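Local atomic coordinates of particle-associated lyase (Acinetobacter bacteriophage AP22, PDB entry 4Y9V), a protein that binds and probably cleaves, by a lyase reaction, the capsular polysaccharide of Acinetobacter baumannii as the trimeric tailspike of the phage. Residues Val455-Gly460 against Asp492-Thr497; Asp150-Tyr155 against Val175-Val180; Asn265-Asn270 against Gly293-Thr298; Pro600-Asn605 against Lys612-Tyr617. All blocks are in the same frame, centred on the assembly; numbering follows the deposited sequence.

Interaction 1. Residues Val455-Gly460 against Asp492-Thr497; sequences VHITGG and DDVVNT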
loop_
_atom_site.group_PDB
_atom_site.type_symbol
_atom_site.label_atom_id
_atom_site.label_comp_id
_atom_site.label_asym_id
_atom_site.label_seq_id
_atom_site.Cartn_x
_atom_site.Cartn_y
_atom_site.Cartn_z
ATOM N N VAL A 455 -5.987 17.088 -14.752
ATOM C CA VAL A 455 -5.705 17.134 -13.321
ATOM C C VAL A 455 -6.904 16.570 -12.595
ATOM O O VAL A 455 -8.047 16.895 -12.927
ATOM C CB VAL A 455 -5.412 18.593 -12.839
ATOM C CG1 VAL A 455 -5.227 18.635 -11.333
ATOM C CG2 VAL A 455 -4.197 19.164 -13.559
ATOM N N HIS A 456 -6.653 15.693 -11.615
ATOM C CA HIS A 456 -7.710 14.983 -10.881
ATOM C C HIS A 456 -7.345 15.040 -9.423
ATOM O O HIS A 456 -6.370 14.394 -9.005
ATOM C CB HIS A 456 -7.804 13.557 -11.439
ATOM C CG HIS A 456 -8.976 12.745 -10.965
ATOM N ND1 HIS A 456 -9.256 11.557 -11.588
ATOM C CD2 HIS A 456 -9.927 12.976 -10.047
ATOM C CE1 HIS A 456 -10.343 11.073 -11.010
ATOM N NE2 HIS A 456 -10.788 11.894 -10.058
ATOM N N ILE A 457 -8.071 15.831 -8.636
ATOM C CA ILE A 457 -7.835 16.034 -7.217
ATOM C C ILE A 457 -9.100 15.584 -6.472
ATOM O O ILE A 457 -10.182 16.074 -6.735
ATOM C CB ILE A 457 -7.497 17.497 -6.867
ATOM C CG1 ILE A 457 -6.357 18.040 -7.695
ATOM C CG2 ILE A 457 -7.227 17.604 -5.389
ATOM C CD1 ILE A 457 -6.009 19.496 -7.446
ATOM N N THR A 458 -8.928 14.583 -5.604
ATOM C CA THR A 458 -10.069 13.865 -5.075
ATOM C C THR A 458 -9.688 13.173 -3.768
ATOM O O THR A 458 -8.595 13.384 -3.226
ATOM C CB THR A 458 -10.573 12.883 -6.168
ATOM O OG1 THR A 458 -11.864 12.399 -5.801
ATOM C CG2 THR A 458 -9.626 11.733 -6.429
ATOM N N GLY A 459 -10.582 12.314 -3.272
ATOM C CA GLY A 459 -10.213 11.443 -2.177
ATOM C C GLY A 459 -10.211 12.053 -0.814
ATOM O O GLY A 459 -9.638 11.493 0.118
ATOM N N GLY A 460 -10.826 13.248 -0.664
ATOM C CA GLY A 460 -10.922 13.835 0.660
ATOM C C GLY A 460 -9.615 14.385 1.174
ATOM O O GLY A 460 -9.417 14.470 2.389
ATOM N N ASP A 492 -13.142 17.388 -6.954
ATOM C CA ASP A 492 -14.498 17.008 -6.543
ATOM C C ASP A 492 -14.645 16.674 -5.049
ATOM O O ASP A 492 -15.796 16.576 -4.606
ATOM C CB ASP A 492 -15.039 15.877 -7.385
ATOM C CG ASP A 492 -14.286 14.577 -7.226
ATOM O OD1 ASP A 492 -13.234 14.561 -6.609
ATOM O OD2 ASP A 492 -14.798 13.545 -7.771
ATOM N N ASP A 493 -13.568 16.515 -4.317
ATOM C CA ASP A 493 -13.641 16.043 -2.932
ATOM C C ASP A 493 -12.345 16.466 -2.227
ATOM O O ASP A 493 -11.396 15.707 -2.135
ATOM C CB ASP A 493 -13.848 14.553 -2.855
ATOM C CG ASP A 493 -14.028 14.016 -1.451
ATOM O OD1 ASP A 493 -14.100 14.819 -0.466
ATOM O OD2 ASP A 493 -14.092 12.749 -1.338
ATOM N N VAL A 494 -12.355 17.722 -1.778
ATOM C CA VAL A 494 -11.253 18.349 -1.078
ATOM C C VAL A 494 -11.843 19.030 0.163
ATOM O O VAL A 494 -13.031 19.362 0.171
ATOM C CB VAL A 494 -10.510 19.388 -1.955
ATOM C CG1 VAL A 494 -9.985 18.738 -3.227
ATOM C CG2 VAL A 494 -11.364 20.607 -2.279
ATOM N N VAL A 495 -10.975 19.274 1.153
ATOM C CA VAL A 495 -11.358 19.875 2.418
ATOM C C VAL A 495 -10.381 20.999 2.761
ATOM O O VAL A 495 -9.210 20.745 3.017
ATOM C CB VAL A 495 -11.409 18.811 3.548
ATOM C CG1 VAL A 495 -11.970 19.449 4.817
ATOM C CG2 VAL A 495 -12.189 17.562 3.141
ATOM N N ASN A 496 -10.808 22.272 2.777
ATOM C CA ASN A 496 -10.031 23.339 3.415
ATOM C C ASN A 496 -10.555 23.452 4.852
ATOM O O ASN A 496 -11.710 23.810 5.076
ATOM C CB ASN A 496 -10.173 24.670 2.697
ATOM C CG ASN A 496 -9.254 24.731 1.500
ATOM O OD1 ASN A 496 -8.011 25.101 1.757
ATOM N ND2 ASN A 496 -9.637 24.410 0.364
ATOM N N THR A 497 -9.701 23.132 5.823
ATOM C CA THR A 497 -10.139 23.085 7.204
ATOM C C THR A 497 -10.307 24.464 7.842
ATOM O O THR A 497 -10.972 24.548 8.884
ATOM C CB THR A 497 -9.227 22.185 8.037
ATOM O OG1 THR A 497 -7.965 22.857 8.128
ATOM C CG2 THR A 497 -9.115 20.798 7.449
HETATM O O HOH W 1 -13.318 11.520 -8.893
HETATM O O HOH W 2 -13.341 11.179 -3.337
#
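Gly460, Asp493 and Ile457 bury the most surface where Val455-Gly460 meets Asp492-Thr497. Gly460 N donates to Asp493 O at 2.9 Å, coming in 41° out of the carbonyl plane. The carboxylate of Asp493 leans over the same glycine, with OD1 3.5 Å from Gly460 CA, and its OD2 takes a proton from a water that in turn accepts from Gly459 N. Both glycines have positive phi, a backbone shape that lets the chain turn here. Ile457 O accepts from Asp492 N at 3.2 Å, almost in line with the C=O bond, and Ile457 CG2 packs on Val494 CG1 at 3.7 Å. Asp492 holds the strand before the glycines: its CG lies between the backbone N and the carbonyl carbon (chi1 65°), OD1 receives the hydroxyl of Thr458 OG1 on its syn lone pair at 2.7 Å, and OD2 accepts from a second water, which also bonds His456 NE2. Ile457 and Val494 continue against Trp471 of strand 470-476, and strand 417-422 flanks His456 and Thr458. Strand 486-496 thus follows strand 453-458 as the next parallel layer of the stack, with Arg520 of the second subunit bonded to Val494 O.

Interaction 2. Residues Asp150-Tyr155 against Val175-Val180; sequences DWLVIY and VEVASV
Leu152 and Val175 form an antiparallel hydrogen-bonded pair that holds the tight part of the contact between Asp150-Tyr155 and Val175-Val180. Leu152 N reaches Val175 O at 2.9 Å, and Val175 N returns a bond to Leu152 O with an N-H...O angle of 169°. Their side chains share one face of the sheet with those of Val177 and Ile154. Val177 CG2, anti to its own carbonyl carbon, fits against Leu152 CD1 at 3.6 Å. Val175 divides its branches: CG2 lies against Leu152 CB at 3.9 Å, whereas CG1 meets Ile154 CD1 more distantly, at 4.1 Å. The opposite face is looser across the strands. Here Trp151 and Glu176 form a non-hydrogen-bonded pair, and Glu176 CG lies 3.8 Å from Asp150 O, the carbonyl that accepts from Val177 N at 3.0 Å. The extended Glu176 side chain carries OE2 to a hydrogen bond with Asn296 of the third subunit, and Asp150 OD2 bonds Gln147 N and Lys205. Beyond Val177 the strand carries a classic beta bulge, with Ala178 and Ser179 both facing Lys186. In this Ig-like domain, strand 151-156 lies between strands 172-181 and 201-207, and Phe187 and Val185 of strand 184-187 cover Val175 and Val177.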
loop_
_atom_site.group_PDB
_atom_site.type_symbol
_atom_site.label_atom_id
_atom_site.label_comp_id
_atom_site.label_asym_id
_atom_site.label_seq_id
_atom_site.Cartn_x
_atom_site.Cartn_y
_atom_site.Cartn_z
ATOM N N ASP A 150 17.451 -16.234 -22.392
ATOM C CA ASP A 150 18.430 -15.166 -22.585
ATOM C C ASP A 150 17.837 -13.820 -22.143
ATOM O O ASP A 150 16.663 -13.508 -22.365
ATOM C CB ASP A 150 18.850 -15.079 -24.032
ATOM C CG ASP A 150 19.812 -16.169 -24.520
ATOM O OD1 ASP A 150 20.315 -16.926 -23.667
ATOM O OD2 ASP A 150 20.034 -16.209 -25.728
ATOM N N TRP A 151 18.728 -12.994 -21.584
ATOM C CA TRP A 151 18.508 -11.596 -21.313
ATOM C C TRP A 151 18.948 -10.801 -22.544
ATOM O O TRP A 151 20.129 -10.788 -22.879
ATOM C CB TRP A 151 19.300 -11.191 -20.059
ATOM C CG TRP A 151 19.293 -9.744 -19.694
ATOM C CD1 TRP A 151 18.638 -8.693 -20.267
ATOM C CD2 TRP A 151 20.044 -9.201 -18.598
ATOM N NE1 TRP A 151 18.949 -7.529 -19.617
ATOM C CE2 TRP A 151 19.798 -7.802 -18.582
ATOM C CE3 TRP A 151 20.881 -9.735 -17.627
ATOM C CZ2 TRP A 151 20.399 -6.960 -17.637
ATOM C CZ3 TRP A 151 21.456 -8.911 -16.680
ATOM C CH2 TRP A 151 21.206 -7.535 -16.686
ATOM N N LEU A 152 17.959 -10.209 -23.222
ATOM C CA LEU A 152 18.216 -9.363 -24.361
ATOM C C LEU A 152 17.896 -7.902 -23.994
ATOM O O LEU A 152 17.078 -7.614 -23.115
ATOM C CB LEU A 152 17.387 -9.743 -25.597
ATOM C CG LEU A 152 17.514 -11.212 -26.033
ATOM C CD1 LEU A 152 16.634 -11.420 -27.279
ATOM C CD2 LEU A 152 18.943 -11.622 -26.304
ATOM N N VAL A 153 18.554 -7.002 -24.711
ATOM C CA VAL A 153 18.280 -5.571 -24.611
ATOM C C VAL A 153 17.806 -5.107 -25.983
ATOM O O VAL A 153 18.483 -5.300 -26.991
ATOM C CB VAL A 153 19.529 -4.763 -24.221
ATOM C CG1 VAL A 153 19.127 -3.321 -23.915
ATOM C CG2 VAL A 153 20.278 -5.395 -23.047
ATOM N N ILE A 154 16.627 -4.467 -26.009
ATOM C CA ILE A 154 16.174 -3.710 -27.154
ATOM C C ILE A 154 16.652 -2.285 -26.901
ATOM O O ILE A 154 16.384 -1.734 -25.841
ATOM C CB ILE A 154 14.629 -3.747 -27.247
ATOM C CG1 ILE A 154 14.106 -5.157 -27.395
ATOM C CG2 ILE A 154 14.124 -2.812 -28.363
ATOM C CD1 ILE A 154 12.611 -5.322 -27.135
ATOM N N TYR A 155 17.370 -1.669 -27.847
ATOM C CA TYR A 155 17.925 -0.340 -27.594
ATOM C C TYR A 155 17.945 0.480 -28.861
ATOM O O TYR A 155 18.423 0.023 -29.901
ATOM C CB TYR A 155 19.356 -0.446 -27.002
ATOM C CG TYR A 155 19.932 0.875 -26.542
ATOM C CD1 TYR A 155 19.530 1.464 -25.353
ATOM C CD2 TYR A 155 20.856 1.552 -27.316
ATOM C CE1 TYR A 155 20.032 2.673 -24.927
ATOM C CE2 TYR A 155 21.384 2.768 -26.889
ATOM C CZ TYR A 155 20.983 3.332 -25.701
ATOM O OH TYR A 155 21.538 4.534 -25.335
ATOM N N VAL A 175 14.386 -7.680 -21.918
ATOM C CA VAL A 175 13.435 -8.756 -22.039
ATOM C C VAL A 175 14.143 -10.090 -21.749
ATOM O O VAL A 175 15.345 -10.215 -21.940
ATOM C CB VAL A 175 12.720 -8.810 -23.408
ATOM C CG1 VAL A 175 11.999 -7.486 -23.691
ATOM C CG2 VAL A 175 13.689 -9.160 -24.531
ATOM N N GLU A 176 13.342 -11.062 -21.329
ATOM C CA GLU A 176 13.775 -12.458 -21.240
ATOM C C GLU A 176 13.028 -13.278 -22.288
ATOM O O GLU A 176 11.819 -13.191 -22.435
ATOM C CB GLU A 176 13.543 -13.040 -19.849
ATOM C CG GLU A 176 14.004 -14.489 -19.767
ATOM C CD GLU A 176 13.955 -15.040 -18.369
ATOM O OE1 GLU A 176 14.863 -14.686 -17.618
ATOM O OE2 GLU A 176 13.045 -15.788 -18.061
ATOM N N VAL A 177 13.800 -14.084 -23.027
ATOM C CA VAL A 177 13.250 -14.869 -24.115
ATOM C C VAL A 177 12.442 -16.054 -23.585
ATOM O O VAL A 177 12.928 -16.853 -22.784
ATOM C CB VAL A 177 14.390 -15.359 -25.017
ATOM C CG1 VAL A 177 13.851 -16.256 -26.129
ATOM C CG2 VAL A 177 15.130 -14.179 -25.596
ATOM N N ALA A 178 11.216 -16.180 -24.091
ATOM C CA ALA A 178 10.332 -17.305 -23.832
ATOM C C ALA A 178 10.482 -18.418 -24.866
ATOM O O ALA A 178 10.404 -19.598 -24.531
ATOM C CB ALA A 178 8.897 -16.843 -23.750
ATOM N N SER A 179 10.645 -18.082 -26.150
ATOM C CA SER A 179 10.815 -19.085 -27.187
ATOM C C SER A 179 11.378 -18.398 -28.423
ATOM O O SER A 179 11.235 -17.197 -28.606
ATOM C CB SER A 179 9.542 -19.827 -27.497
ATOM O OG SER A 179 8.583 -18.944 -28.077
ATOM N N VAL A 180 12.000 -19.229 -29.275
ATOM C CA VAL A 180 12.507 -18.799 -30.572
ATOM C C VAL A 180 11.945 -19.754 -31.637
ATOM O O VAL A 180 12.077 -20.961 -31.464
ATOM C CB VAL A 180 14.020 -18.812 -30.615
ATOM C CG1 VAL A 180 14.561 -18.314 -31.954
ATOM C CG2 VAL A 180 14.616 -17.970 -29.512
#

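Interaction 3. Residues Asn265-Asn270 against Gly293-Thr298; sequences NSAKNN and GSNNST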
loop_
_atom_site.group_PDB
_atom_site.type_symbol
_atom_site.label_atom_id
_atom_site.label_comp_id
_atom_site.label_asym_id
_atom_site.label_seq_id
_atom_site.Cartn_x
_atom_site.Cartn_y
_atom_site.Cartn_z
ATOM N N ASN A 265 21.596 -0.761 3.854
ATOM C CA ASN A 265 22.944 -0.296 3.532
ATOM C C ASN A 265 23.180 1.061 4.174
ATOM O O ASN A 265 22.277 1.693 4.730
ATOM C CB ASN A 265 23.117 -0.217 1.994
ATOM C CG ASN A 265 22.153 0.800 1.415
ATOM O OD1 ASN A 265 22.413 2.010 1.435
ATOM N ND2 ASN A 265 21.017 0.319 0.940
ATOM N N SER A 266 24.429 1.503 4.084
ATOM C CA SER A 266 24.899 2.826 4.451
ATOM C C SER A 266 25.604 3.474 3.233
ATOM O O SER A 266 26.718 3.989 3.348
ATOM C CB SER A 266 25.806 2.781 5.719
ATOM O OG SER A 266 25.137 2.153 6.809
ATOM N N ALA A 267 24.956 3.466 2.059
ATOM C CA ALA A 267 25.477 4.160 0.900
ATOM C C ALA A 267 25.181 5.650 1.037
ATOM O O ALA A 267 24.066 6.040 1.429
ATOM C CB ALA A 267 24.846 3.622 -0.378
ATOM N N LYS A 268 26.154 6.485 0.704
ATOM C CA LYS A 268 26.054 7.921 0.961
ATOM C C LYS A 268 26.940 8.694 -0.009
ATOM O O LYS A 268 27.826 8.141 -0.670
ATOM C CB LYS A 268 26.407 8.261 2.384
ATOM C CG LYS A 268 27.825 7.897 2.744
ATOM C CD LYS A 268 28.159 8.177 4.195
ATOM C CE LYS A 268 27.590 7.312 5.186
ATOM N NZ LYS A 268 28.047 5.910 5.202
ATOM N N ASN A 269 26.720 10.005 -0.061
ATOM C CA ASN A 269 27.643 10.939 -0.664
ATOM C C ASN A 269 27.672 12.196 0.206
ATOM O O ASN A 269 26.634 12.655 0.637
ATOM C CB ASN A 269 27.221 11.326 -2.098
ATOM C CG ASN A 269 28.196 12.287 -2.721
ATOM O OD1 ASN A 269 28.052 13.514 -2.598
ATOM N ND2 ASN A 269 29.200 11.761 -3.419
ATOM N N ASN A 270 28.887 12.732 0.423
ATOM C CA ASN A 270 29.039 13.914 1.243
ATOM C C ASN A 270 29.996 14.914 0.625
ATOM O O ASN A 270 30.530 15.777 1.329
ATOM C CB ASN A 270 29.511 13.544 2.668
ATOM C CG ASN A 270 28.546 12.624 3.371
ATOM O OD1 ASN A 270 27.631 13.152 4.068
ATOM N ND2 ASN A 270 28.669 11.392 3.207
ATOM N N GLY A 293 15.019 1.177 4.363
ATOM C CA GLY A 293 16.347 1.682 4.529
ATOM C C GLY A 293 16.389 3.188 4.715
ATOM O O GLY A 293 15.356 3.830 4.955
ATOM N N SER A 294 17.590 3.725 4.684
ATOM C CA SER A 294 17.827 5.145 4.809
ATOM C C SER A 294 19.082 5.499 4.037
ATOM O O SER A 294 20.046 4.740 4.023
ATOM C CB SER A 294 18.029 5.535 6.277
ATOM O OG SER A 294 18.232 6.926 6.476
ATOM N N ASN A 295 19.028 6.664 3.396
ATOM C CA ASN A 295 20.179 7.185 2.714
ATOM C C ASN A 295 20.158 8.711 2.807
ATOM O O ASN A 295 19.097 9.334 2.761
ATOM C CB ASN A 295 20.222 6.793 1.217
ATOM C CG ASN A 295 20.262 5.288 1.021
ATOM O OD1 ASN A 295 19.179 4.703 0.862
ATOM N ND2 ASN A 295 21.439 4.720 1.083
ATOM N N ASN A 296 21.376 9.261 2.923
ATOM C CA ASN A 296 21.629 10.693 3.015
ATOM C C ASN A 296 22.716 11.068 2.014
ATOM O O ASN A 296 23.677 10.316 1.791
ATOM C CB ASN A 296 22.087 11.058 4.421
ATOM C CG ASN A 296 20.992 10.867 5.428
ATOM O OD1 ASN A 296 19.840 11.193 5.168
ATOM N ND2 ASN A 296 21.332 10.410 6.607
ATOM N N SER A 297 22.576 12.245 1.412
ATOM C CA SER A 297 23.530 12.680 0.403
ATOM C C SER A 297 23.596 14.187 0.331
ATOM O O SER A 297 22.641 14.894 0.669
ATOM C CB SER A 297 23.059 12.113 -0.948
ATOM O OG SER A 297 23.923 12.528 -1.986
ATOM N N THR A 298 24.689 14.717 -0.251
ATOM C CA THR A 298 24.725 16.123 -0.604
ATOM C C THR A 298 23.548 16.497 -1.511
ATOM O O THR A 298 22.957 17.558 -1.336
ATOM C CB THR A 298 26.058 16.480 -1.291
ATOM O OG1 THR A 298 27.090 16.194 -0.340
ATOM C CG2 THR A 298 26.112 17.923 -1.734
HETATM O O HOH W 3 19.612 1.623 3.838
HETATM O O HOH W 4 23.346 7.284 3.738
HETATM O O HOH W 5 25.720 11.108 4.086
#
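Asn295 joins two successive layers of the pectin lyase-like beta-helix by bonding its side-chain amide to an Asx turn at Asn265. Asn265 CG sits between the backbone N and the carbonyl carbon (chi1 63°), and OD1 closes the turn by accepting from Ala267 N at 3.0 Å. The same oxygen takes a second donor, Asn295 ND2, at 2.9 Å. The amide planes are nearly coplanar, although the side chains cross at about a right angle. Asn295 ND2 spends its other proton on Ala267 O at 3.0 Å, a straight bond (168°) with the acceptor in the amide plane, so one buried nitrogen grips both ends of the turn. Tyr290 OH bonds both Asn295 OD1 and Asn265 ND2, fixing which way the two amides are turned.

Water fills in where the backbones stand apart: one bridges Asn265 N and Ser294 N, another donates to Ala267 O and accepts from Asn296 N. Further along the chains close up to a parallel bridge between Asn269 and Ser297. Thr298 N bonds Asn269 O at 3.0 Å, from 44° above the carbonyl plane, and Ser297 CA makes a C-H...O contact of 3.1 Å with that oxygen. Asn269 CB lies 3.5 Å from Ser297 OG, while Asn277 bonds both side chains, through its ND2 to Asn269 OD1 and its O to Ser297 OG. The N-acetylfucosamine unit of the bound glycan is about 10 Å from the Asn269 side chain. Asn295 reaches Asn265 out of register; the parallel Asn269-Ser297 pairing of successive coils is that of the right-handed pectin lyase-like beta-helix.

Interaction 4. Residues Pro600-Asn605 against Lys612-Tyr617; sequences PAILWN and KTFNLY. Unlike the reference sequence in segment 600-605: Ile602 (reference Val).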
loop_
_atom_site.group_PDB
_atom_site.type_symbol
_atom_site.label_atom_id
_atom_site.label_comp_id
_atom_site.label_asym_id
_atom_site.label_seq_id
_atom_site.Cartn_x
_atom_site.Cartn_y
_atom_site.Cartn_z
ATOM N N PRO A 600 -30.511 32.612 -3.720
ATOM C CA PRO A 600 -31.854 32.036 -3.740
ATOM C C PRO A 600 -32.922 33.102 -3.445
ATOM O O PRO A 600 -32.694 34.020 -2.677
ATOM C CB PRO A 600 -31.780 31.033 -2.580
ATOM C CG PRO A 600 -30.385 30.821 -2.304
ATOM C CD PRO A 600 -29.645 32.009 -2.689
ATOM N N ALA A 601 -34.079 32.896 -4.067
ATOM C CA ALA A 601 -35.211 33.804 -3.869
ATOM C C ALA A 601 -36.505 33.065 -4.128
ATOM O O ALA A 601 -36.530 32.007 -4.747
ATOM C CB ALA A 601 -35.076 35.009 -4.812
ATOM N N ILE A 602 -37.599 33.704 -3.698
ATOM C CA ILE A 602 -38.945 33.345 -4.087
ATOM C C ILE A 602 -39.528 34.460 -4.937
ATOM O O ILE A 602 -39.408 35.645 -4.591
ATOM C CB ILE A 602 -39.856 33.223 -2.796
ATOM C CG1 ILE A 602 -39.429 32.053 -1.967
ATOM C CG2 ILE A 602 -41.327 33.161 -3.180
ATOM C CD1 ILE A 602 -39.324 30.914 -2.899
ATOM N N LEU A 603 -40.197 34.064 -6.014
ATOM C CA LEU A 603 -41.061 34.956 -6.799
ATOM C C LEU A 603 -42.514 34.620 -6.415
ATOM O O LEU A 603 -42.931 33.457 -6.505
ATOM C CB LEU A 603 -40.846 34.792 -8.279
ATOM C CG LEU A 603 -39.436 35.128 -8.787
ATOM C CD1 LEU A 603 -39.315 34.858 -10.256
ATOM C CD2 LEU A 603 -39.054 36.554 -8.504
ATOM N N TRP A 604 -43.259 35.618 -5.987
ATOM C CA TRP A 604 -44.634 35.434 -5.553
ATOM C C TRP A 604 -45.605 35.611 -6.713
ATOM O O TRP A 604 -45.438 36.557 -7.518
ATOM C CB TRP A 604 -44.995 36.451 -4.438
ATOM C CG TRP A 604 -44.133 36.307 -3.232
ATOM C CD1 TRP A 604 -43.135 37.144 -2.838
ATOM C CD2 TRP A 604 -44.199 35.248 -2.252
ATOM N NE1 TRP A 604 -42.551 36.677 -1.669
ATOM C CE2 TRP A 604 -43.183 35.521 -1.308
ATOM C CE3 TRP A 604 -44.976 34.118 -2.102
ATOM C CZ2 TRP A 604 -42.944 34.678 -0.208
ATOM C CZ3 TRP A 604 -44.757 33.267 -1.017
ATOM C CH2 TRP A 604 -43.735 33.573 -0.091
ATOM N N ASN A 605 -46.641 34.815 -6.766
ATOM C CA ASN A 605 -47.727 35.047 -7.724
ATOM C C ASN A 605 -48.729 36.082 -7.257
ATOM O O ASN A 605 -49.501 36.575 -8.075
ATOM C CB ASN A 605 -48.422 33.728 -8.119
ATOM C CG ASN A 605 -49.043 33.005 -6.938
ATOM O OD1 ASN A 605 -48.555 33.065 -5.809
ATOM N ND2 ASN A 605 -50.125 32.280 -7.218
ATOM N N LYS A 612 -43.928 36.014 6.529
ATOM C CA LYS A 612 -43.678 34.626 6.863
ATOM C C LYS A 612 -42.172 34.337 6.856
ATOM O O LYS A 612 -41.482 34.810 5.964
ATOM C CB LYS A 612 -44.316 33.657 5.849
ATOM C CG LYS A 612 -45.823 33.636 5.840
ATOM C CD LYS A 612 -46.434 32.905 6.962
ATOM C CE LYS A 612 -47.815 33.416 7.351
ATOM N NZ LYS A 612 -48.573 32.275 7.926
ATOM N N THR A 613 -41.727 33.526 7.821
ATOM C CA THR A 613 -40.331 33.101 7.910
ATOM C C THR A 613 -40.224 31.650 7.475
ATOM O O THR A 613 -41.006 30.781 7.938
ATOM C CB THR A 613 -39.800 33.289 9.354
ATOM O OG1 THR A 613 -39.909 34.664 9.715
ATOM C CG2 THR A 613 -38.372 32.825 9.487
ATOM N N PHE A 614 -39.273 31.357 6.581
ATOM C CA PHE A 614 -39.138 30.016 6.010
ATOM C C PHE A 614 -37.735 29.871 5.455
ATOM O O PHE A 614 -36.960 30.827 5.438
ATOM C CB PHE A 614 -40.252 29.746 4.989
ATOM C CG PHE A 614 -40.272 30.789 3.860
ATOM C CD1 PHE A 614 -39.519 30.596 2.730
ATOM C CD2 PHE A 614 -41.048 31.918 3.987
ATOM C CE1 PHE A 614 -39.528 31.561 1.726
ATOM C CE2 PHE A 614 -41.062 32.875 2.989
ATOM C CZ PHE A 614 -40.299 32.689 1.854
ATOM N N ASN A 615 -37.416 28.674 4.988
ATOM C CA ASN A 615 -36.081 28.394 4.449
ATOM C C ASN A 615 -36.038 28.400 2.931
ATOM O O ASN A 615 -36.942 27.898 2.251
ATOM C CB ASN A 615 -35.623 27.022 4.927
ATOM C CG ASN A 615 -35.163 27.024 6.369
ATOM O OD1 ASN A 615 -34.581 27.995 6.842
ATOM N ND2 ASN A 615 -35.418 25.894 7.036
ATOM N N LEU A 616 -34.912 28.892 2.429
ATOM C CA LEU A 616 -34.463 28.654 1.073
ATOM C C LEU A 616 -33.209 27.771 1.151
ATOM O O LEU A 616 -32.356 27.963 1.991
ATOM C CB LEU A 616 -34.176 29.945 0.306
ATOM C CG LEU A 616 -35.415 30.742 -0.021
ATOM C CD1 LEU A 616 -35.095 32.121 -0.508
ATOM C CD2 LEU A 616 -36.170 30.012 -1.172
ATOM N N TYR A 617 -33.138 26.820 0.235
ATOM C CA TYR A 617 -32.034 25.885 0.131
ATOM C C TYR A 617 -31.396 26.037 -1.230
ATOM O O TYR A 617 -32.066 26.357 -2.221
ATOM C CB TYR A 617 -32.517 24.454 0.309
ATOM C CG TYR A 617 -33.186 24.202 1.620
ATOM C CD1 TYR A 617 -32.432 23.901 2.741
ATOM C CD2 TYR A 617 -34.576 24.248 1.765
ATOM C CE1 TYR A 617 -33.026 23.651 3.973
ATOM C CE2 TYR A 617 -35.177 23.981 2.981
ATOM C CZ TYR A 617 -34.413 23.658 4.088
ATOM O OH TYR A 617 -35.056 23.379 5.256
#
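Apolar packing alone joins Pro600-Asn605 to Lys612-Tyr617, with no hydrogen bond between the segments. Among the aliphatic contacts, Leu616 is central and buries the most surface. Its CB meets Pro600 CB at 3.9 Å, while the two methyls part: CD1 lies over the backbone, 3.8 Å from Ala601 CA, and CD2 touches Ile602 CD1 at 3.7 Å. Aliphatic and aromatic groups meet where Ile602 CG1 comes to the edge of the Phe614 ring, near its plane, at 3.7 Å from CE1. Within its own strand, Ile602 puts CG2 over the centre of the Trp604 ring, 3.5 Å above its plane. The aromatic pair is Trp604 and Phe614, which reach toward each other tip to tip, Trp604 CZ2 lying 3.9 Å from Phe614 CZ; Trp604 NE1 is turned to a hydrogen bond with Thr539. The strand axes come no closer than 7.2 Å, consistent with two sheets packed face to face. Strand 597-604 lies between strands 538-545 and 586-594, strand 613-623 pairs with 518-531 and 555-561, and Val560 and Phe574 help complete the core between them.

Overall arrangement
All four contacts are largely buried, yet their chemistry follows their place in the fold. Interactions 1 and 3 both join layers of the beta-helix, their centres 35 Å apart on opposite sides of the chain's centre; both are polar and water-assisted, and both meet the second subunit. Interactions 2 and 4 belong to separate Ig-like domains, their centres 73 Å apart: the former pairs neighbouring strands through backbone bonds, the latter packs side chains between sheets without any. Interaction 4 is the farthest from the centre of the chain, about 52 Å. Interactions 2 and 3 of different subunits meet across the trimer interface.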